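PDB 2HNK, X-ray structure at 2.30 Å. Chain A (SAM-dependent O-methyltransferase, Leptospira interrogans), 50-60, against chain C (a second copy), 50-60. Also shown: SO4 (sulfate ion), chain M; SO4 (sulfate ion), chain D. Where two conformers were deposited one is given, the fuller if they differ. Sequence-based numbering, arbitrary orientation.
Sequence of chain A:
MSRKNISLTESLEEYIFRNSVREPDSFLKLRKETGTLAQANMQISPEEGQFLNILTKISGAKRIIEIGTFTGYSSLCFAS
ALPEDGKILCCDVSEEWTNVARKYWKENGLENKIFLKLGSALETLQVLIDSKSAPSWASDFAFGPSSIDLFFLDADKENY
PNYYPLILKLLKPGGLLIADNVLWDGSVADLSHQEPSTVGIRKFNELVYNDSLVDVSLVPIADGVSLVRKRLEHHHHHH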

# COMPACT_ATOMS: atom_id res chain seq x y z
N GLN A 50 -5.58 -2.68 9.37
CA GLN A 50 -5.72 -3.68 8.31
C GLN A 50 -4.83 -3.37 7.11
O GLN A 50 -4.40 -4.26 6.38
CB GLN A 50 -7.18 -3.80 7.86
CG GLN A 50 -8.11 -4.36 8.94
CD GLN A 50 -9.34 -5.06 8.37
OE1 GLN A 50 -10.10 -5.68 9.12
NE2 GLN A 50 -9.54 -4.97 7.06
N PHE A 51 -4.57 -2.08 6.90
CA PHE A 51 -3.64 -1.61 5.88
C PHE A 51 -2.22 -2.09 6.22
O PHE A 51 -1.50 -2.60 5.36
CB PHE A 51 -3.70 -0.09 5.79
CG PHE A 51 -2.79 0.52 4.74
CD1 PHE A 51 -2.86 0.11 3.41
CD2 PHE A 51 -1.90 1.52 5.08
CE1 PHE A 51 -2.04 0.68 2.45
CE2 PHE A 51 -1.08 2.10 4.12
CZ PHE A 51 -1.16 1.69 2.79
N LEU A 52 -1.83 -1.93 7.49
CA LEU A 52 -0.55 -2.41 8.00
C LEU A 52 -0.46 -3.94 7.95
O LEU A 52 0.59 -4.51 7.65
CB LEU A 52 -0.34 -1.92 9.43
CG LEU A 52 -0.30 -0.41 9.72
CD1 LEU A 52 -0.19 -0.14 11.22
CD2 LEU A 52 0.83 0.28 8.97
N ASN A 53 -1.58 -4.59 8.26
CA ASN A 53 -1.69 -6.04 8.18
C ASN A 53 -1.37 -6.53 6.77
O ASN A 53 -0.47 -7.35 6.57
CB ASN A 53 -3.08 -6.46 8.65
CG ASN A 53 -3.26 -7.96 8.71
OD1 ASN A 53 -3.46 -8.62 7.68
ND2 ASN A 53 -3.23 -8.51 9.93
N ILE A 54 -2.07 -5.97 5.78
CA ILE A 54 -1.93 -6.39 4.40
C ILE A 54 -0.55 -6.08 3.81
O ILE A 54 0.01 -6.92 3.10
CB ILE A 54 -3.10 -5.86 3.51
CG1 ILE A 54 -3.45 -6.91 2.45
CG2 ILE A 54 -2.79 -4.50 2.88
CD1 ILE A 54 -4.83 -6.75 1.84
N LEU A 55 0.01 -4.91 4.15
CA LEU A 55 1.39 -4.56 3.77
C LEU A 55 2.45 -5.49 4.35
O LEU A 55 3.44 -5.78 3.69
CB LEU A 55 1.71 -3.12 4.16
CG LEU A 55 1.02 -2.02 3.35
CD1 LEU A 55 1.28 -0.70 4.04
CD2 LEU A 55 1.50 -2.01 1.88
N THR A 56 2.25 -5.95 5.59
CA THR A 56 3.12 -6.95 6.21
C THR A 56 3.17 -8.27 5.41
O THR A 56 4.24 -8.84 5.20
CB THR A 56 2.69 -7.25 7.66
OG1 THR A 56 2.75 -6.05 8.44
CG2 THR A 56 3.59 -8.32 8.32
N LYS A 57 2.01 -8.76 4.99
CA LYS A 57 1.91 -10.02 4.25
C LYS A 57 2.43 -9.88 2.83
O LYS A 57 3.22 -10.70 2.37
CB LYS A 57 0.47 -10.52 4.25
CG LYS A 57 -0.05 -10.81 5.64
CD LYS A 57 -1.42 -11.45 5.62
CE LYS A 57 -1.82 -11.82 7.02
NZ LYS A 57 -3.25 -12.18 7.10
N ILE A 58 1.99 -8.84 2.14
CA ILE A 58 2.49 -8.48 0.82
C ILE A 58 4.02 -8.39 0.77
O ILE A 58 4.64 -8.93 -0.14
CB ILE A 58 1.84 -7.15 0.32
CG1 ILE A 58 0.34 -7.34 0.04
CG2 ILE A 58 2.53 -6.63 -0.91
CD1 ILE A 58 -0.45 -6.02 -0.14
N SER A 59 4.62 -7.73 1.76
CA SER A 59 6.07 -7.50 1.79
C SER A 59 6.86 -8.76 2.11
O SER A 59 8.06 -8.84 1.79
CB SER A 59 6.43 -6.42 2.81
OG SER A 59 6.32 -6.90 4.13
N GLY A 60 6.19 -9.73 2.74
CA GLY A 60 6.82 -10.98 3.19
C GLY A 60 7.76 -10.80 4.36
O GLY A 60 8.64 -11.64 4.58
N GLN C 50 2.44 6.37 -8.33
CA GLN C 50 3.54 6.10 -7.39
C GLN C 50 3.19 5.02 -6.38
O GLN C 50 4.05 4.22 -5.97
CB GLN C 50 3.98 7.38 -6.68
CG GLN C 50 5.14 8.08 -7.33
CD GLN C 50 6.38 7.21 -7.38
OE1 GLN C 50 6.74 6.71 -8.44
NE2 GLN C 50 7.02 7.00 -6.23
N PHE C 51 1.92 5.02 -5.97
CA PHE C 51 1.38 4.01 -5.08
C PHE C 51 1.46 2.63 -5.73
O PHE C 51 1.93 1.67 -5.11
CB PHE C 51 -0.06 4.39 -4.71
CG PHE C 51 -0.71 3.49 -3.70
CD1 PHE C 51 -0.14 3.27 -2.45
CD2 PHE C 51 -1.94 2.89 -3.98
CE1 PHE C 51 -0.75 2.45 -1.51
CE2 PHE C 51 -2.56 2.07 -3.05
CZ PHE C 51 -1.96 1.85 -1.81
N LEU C 52 1.04 2.53 -6.99
CA LEU C 52 1.13 1.29 -7.77
C LEU C 52 2.60 0.86 -7.94
O LEU C 52 2.93 -0.31 -7.81
CB LEU C 52 0.44 1.43 -9.13
CG LEU C 52 -1.05 1.83 -9.15
CD1 LEU C 52 -1.56 2.02 -10.58
CD2 LEU C 52 -1.92 0.83 -8.40
N ASN C 53 3.45 1.84 -8.23
CA ASN C 53 4.88 1.63 -8.34
C ASN C 53 5.47 0.97 -7.08
O ASN C 53 6.03 -0.12 -7.16
CB ASN C 53 5.60 2.94 -8.69
CG ASN C 53 7.06 2.74 -9.07
OD1 ASN C 53 7.90 2.51 -8.21
ND2 ASN C 53 7.36 2.86 -10.35
N ILE C 54 5.28 1.60 -5.92
CA ILE C 54 5.83 1.07 -4.67
C ILE C 54 5.27 -0.32 -4.32
O ILE C 54 6.01 -1.21 -3.91
CB ILE C 54 5.72 2.08 -3.48
CG1 ILE C 54 6.79 1.81 -2.43
CG2 ILE C 54 4.34 2.08 -2.82
CD1 ILE C 54 7.90 2.83 -2.43
N LEU C 55 3.96 -0.49 -4.52
CA LEU C 55 3.30 -1.77 -4.27
C LEU C 55 3.86 -2.89 -5.14
O LEU C 55 4.01 -4.02 -4.68
CB LEU C 55 1.80 -1.65 -4.49
CG LEU C 55 0.80 -1.62 -3.33
CD1 LEU C 55 1.36 -1.21 -1.97
CD2 LEU C 55 -0.42 -0.76 -3.72
N THR C 56 4.17 -2.58 -6.39
CA THR C 56 4.76 -3.58 -7.30
C THR C 56 6.11 -4.05 -6.76
O THR C 56 6.39 -5.24 -6.72
CB THR C 56 4.90 -3.02 -8.73
OG1 THR C 56 3.59 -2.70 -9.22
CG2 THR C 56 5.56 -4.03 -9.67
N LYS C 57 6.93 -3.09 -6.33
CA LYS C 57 8.24 -3.38 -5.75
C LYS C 57 8.18 -4.13 -4.42
O LYS C 57 8.89 -5.11 -4.23
CB LYS C 57 9.04 -2.07 -5.59
CG LYS C 57 9.19 -1.30 -6.87
CD LYS C 57 10.20 -0.19 -6.74
CE LYS C 57 10.55 0.37 -8.11
NZ LYS C 57 11.65 1.38 -8.02
N ILE C 58 7.31 -3.68 -3.52
CA ILE C 58 7.13 -4.30 -2.21
C ILE C 58 6.68 -5.76 -2.38
O ILE C 58 7.21 -6.65 -1.71
CB ILE C 58 6.09 -3.50 -1.34
CG1 ILE C 58 6.66 -2.14 -0.93
CG2 ILE C 58 5.65 -4.28 -0.12
CD1 ILE C 58 5.60 -1.17 -0.36
N SER C 59 5.73 -5.99 -3.28
CA SER C 59 5.17 -7.32 -3.51
C SER C 59 6.13 -8.31 -4.17
O SER C 59 5.91 -9.53 -4.11
CB SER C 59 3.90 -7.21 -4.34
OG SER C 59 4.19 -6.83 -5.67
N GLY C 60 7.18 -7.81 -4.81
CA GLY C 60 8.12 -8.66 -5.56
C GLY C 60 7.55 -9.22 -6.85
O GLY C 60 8.15 -10.11 -7.45
S SO4 M . -2.07 -15.98 5.08
O1 SO4 M . -2.23 -15.93 3.64
O2 SO4 M . -2.96 -15.02 5.73
O3 SO4 M . -2.40 -17.32 5.53
O4 SO4 M . -0.69 -15.65 5.42
S SO4 D . 14.84 -1.29 -7.21
O1 SO4 D . 14.80 -1.71 -5.82
O2 SO4 D . 13.90 -0.20 -7.44
O3 SO4 D . 16.16 -0.82 -7.56
O4 SO4 D . 14.48 -2.44 -8.03
O HOH W 1 4.01 -10.57 -2.25
O HOH W 2 9.12 -6.80 0.12

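Both stretches are helical from residue 50, and each helix begins earlier in its chain. The two axes come within 9.3 Å, and their N-to-C directions differ by 51°. The helices are nearest at their C-terminal ends. There A:Ile58 CA lies 5.2 Å from C:Ser59 CA, and A:Ser59 CA lies 5.2 Å from C:Ile58 CA. A:Gly60 and C:Gly60 leave helical geometry with a phi of 71°, a value that favours glycine. In chain A this forms a Schellman motif: A:Gly60 N bonds to A:Lys57 O at 3.1 Å and weakly to A:Thr56 O at 3.3 Å.

No direct hydrogen bond joins the two stretches. The carbonyls A:Ile58 O and C:Ile58 O lie 3.8 Å apart, and both are acceptors. Water 1 bridges the chains instead, donating to A:Ile58 O at 2.7 Å and to C:Ser59 O at 2.9 Å. Water 2 lies near the equivalent pair, C:Ile58 O and A:Ser59 O.

The side-chain contact is apolar and pairs like with like. A:Ile58 CG2 meets C:Ile58 CG2 at 4.0 Å. Each isoleucine also packs on the opposing serine: A:Ile58 CG2 is 3.7 Å from C:Ser59 CB, and C:Ile58 CG2 is 3.7 Å from A:Ser59 CB. A:Ile58 and C:Ile58 have the largest covered areas in their stretches.

A:Leu55 CD2 touches C:Leu55 CD1 at 3.9 Å. The two leucines differ in rotamer: A:Leu55 is m,t, while C:Leu55 lies between wells at both chi angles. The A:Phe51 and C:Phe51 rings meet edge to edge, with A:Phe51 CZ 4.4 Å from C:Phe51 CE1. For A:Leu55, C:Leu55, A:Phe51 and C:Phe51, CA-to-CB points sideways and the side-chain end comes nearer.

The CA-to-CB bonds of A:Thr56 and C:Thr56 point away from the other stretch. Each hydroxyl bonds within its own helix, A:Thr56 OG1 donating to A:Leu52 O at 2.8 Å and C:Thr56 OG1 to C:Leu52 O at 2.9 Å.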